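Local coordinates for protein glycerate kinase, putative (Thermotoga maritima, PDB 2B8N) that catalyses the ATP-dependent phosphorylation of D-glycerate to 2-phosphoglycerate, a step in the degradation of serine, at residues T113-V116 with L117-D121. Residues are numbered along the deposited sequence; the frame is centred on the assembly and turned at random.
Sequences TRRV and LELVD
Arg115 and Leu119 meet side chain to side chain one turn apart, a local i to i+4 contact in the last turns of helix 107-120, which packs beside the parallel sheet. Leu119 CD2 sits over the centre of the Arg115 guanidinium, 3.6 Å from CZ, so a methyl group covers one face of the flat cation. The arginine chain sets out with CG anti to the backbone N (chi1 173°), bends at chi2 (52°) and is then extended, which carries its planar end outward and partly toward the helix C-terminus. There NE forms a salt bridge with Glu96 of the edge strand 96-100. Glu118 stands across Arg115 at about a right angle: its CB lies 4.2 Å from NH1, but its OE2 remains 4.9 Å from that nitrogen and makes no salt bridge. Beneath the side chains, Leu117 N bonds to Thr113 O at 3.1 Å, and Leu119 N to Arg115 O at 3.1 Å with an N-H...O angle of 155°. The bond from Val120 N to Val116 O is weak, and Asp121 is the first residue to leave helical geometry. On the buried side, Val116 and Val120 both touch Phe185 of helix 184-189. The guanidinium thus combines apolar cover on one face with a charged partner at NE, an arrangement that probably steadies its orientation and links the helix to the sheet edge.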
loop_
_atom_site.group_PDB
_atom_site.type_symbol
_atom_site.label_atom_id
_atom_site.label_comp_id
_atom_site.label_asym_id
_atom_site.label_seq_id
_atom_site.Cartn_x
_atom_site.Cartn_y
_atom_site.Cartn_z
ATOM N N THR A 113 -4.552 -20.717 5.187
ATOM C CA THR A 113 -4.437 -20.170 6.535
ATOM C C THR A 113 -4.415 -21.294 7.573
ATOM O O THR A 113 -3.609 -21.282 8.493
ATOM C CB THR A 113 -5.613 -19.205 6.848
ATOM O OG1 THR A 113 -5.561 -18.078 5.963
ATOM C CG2 THR A 113 -5.543 -18.698 8.294
ATOM N N ARG A 114 -5.309 -22.254 7.421
ATOM C CA ARG A 114 -5.306 -23.414 8.279
ATOM C C ARG A 114 -3.925 -24.093 8.261
ATOM O O ARG A 114 -3.422 -24.506 9.306
ATOM C CB ARG A 114 -6.443 -24.355 7.874
ATOM C CG ARG A 114 -6.435 -25.712 8.505
ATOM C CD ARG A 114 -7.726 -26.430 8.115
ATOM N NE ARG A 114 -8.862 -25.836 8.831
ATOM C CZ ARG A 114 -10.078 -25.594 8.332
ATOM N NH1 ARG A 114 -10.381 -25.875 7.063
ATOM N NH2 ARG A 114 -11.008 -25.052 9.128
ATOM N N ARG A 115 -3.305 -24.174 7.089
ATOM C CA ARG A 115 -1.965 -24.784 6.958
ATOM C C ARG A 115 -0.892 -23.952 7.662
ATOM O O ARG A 115 -0.007 -24.505 8.308
ATOM C CB ARG A 115 -1.586 -24.985 5.476
ATOM C CG ARG A 115 -0.164 -25.451 5.208
ATOM C CD ARG A 115 0.185 -26.671 6.022
ATOM N NE ARG A 115 1.372 -27.368 5.523
ATOM C CZ ARG A 115 1.905 -28.434 6.113
ATOM N NH1 ARG A 115 1.348 -28.932 7.202
ATOM N NH2 ARG A 115 2.977 -29.025 5.598
ATOM N N VAL A 116 -0.969 -22.626 7.539
ATOM C CA VAL A 116 -0.038 -21.745 8.249
ATOM C C VAL A 116 -0.081 -21.984 9.774
ATOM O O VAL A 116 0.961 -21.922 10.448
ATOM C CB VAL A 116 -0.317 -20.236 7.978
ATOM C CG1 VAL A 116 0.575 -19.371 8.850
ATOM C CG2 VAL A 116 -0.114 -19.888 6.509
ATOM N N LEU A 117 -1.276 -22.242 10.314
ATOM C CA LEU A 117 -1.438 -22.443 11.768
ATOM C C LEU A 117 -0.902 -23.812 12.184
ATOM O O LEU A 117 -0.504 -23.993 13.340
ATOM C CB LEU A 117 -2.907 -22.252 12.218
ATOM C CG LEU A 117 -3.502 -20.822 12.118
ATOM C CD1 LEU A 117 -4.966 -20.783 12.493
ATOM C CD2 LEU A 117 -2.774 -19.795 12.961
ATOM N N GLU A 118 -0.881 -24.770 11.250
ATOM C CA GLU A 118 -0.234 -26.066 11.503
ATOM C C GLU A 118 1.262 -25.870 11.592
ATOM O O GLU A 118 1.915 -26.445 12.450
ATOM C CB GLU A 118 -0.569 -27.091 10.421
ATOM C CG GLU A 118 -2.051 -27.385 10.367
ATOM C CD GLU A 118 -2.331 -28.863 10.387
ATOM O OE1 GLU A 118 -1.840 -29.537 11.327
ATOM O OE2 GLU A 118 -3.033 -29.338 9.460
ATOM N N LEU A 119 1.799 -25.025 10.727
ATOM C CA LEU A 119 3.218 -24.740 10.764
ATOM C C LEU A 119 3.661 -23.982 12.027
ATOM O O LEU A 119 4.812 -24.131 12.427
ATOM C CB LEU A 119 3.685 -23.979 9.525
ATOM C CG LEU A 119 3.433 -24.668 8.185
ATOM C CD1 LEU A 119 4.257 -24.010 7.051
ATOM C CD2 LEU A 119 3.714 -26.166 8.241
ATOM N N VAL A 120 2.788 -23.211 12.680
ATOM C CA VAL A 120 3.242 -22.382 13.810
ATOM C C VAL A 120 2.818 -22.883 15.197
ATOM O O VAL A 120 3.329 -22.401 16.208
ATOM C CB VAL A 120 2.876 -20.884 13.643
ATOM C CG1 VAL A 120 3.540 -20.298 12.422
ATOM C CG2 VAL A 120 1.397 -20.676 13.549
ATOM N N ASP A 121 1.905 -23.839 15.288
ATOM C CA ASP A 121 1.560 -24.350 16.625
ATOM C C ASP A 121 2.669 -25.268 17.129
ATOM O O ASP A 121 3.476 -25.781 16.348
ATOM C CB ASP A 121 0.219 -25.094 16.642
ATOM C CG ASP A 121 -0.963 -24.199 16.357
ATOM O OD1 ASP A 121 -0.939 -22.981 16.687
ATOM O OD2 ASP A 121 -1.941 -24.755 15.810
#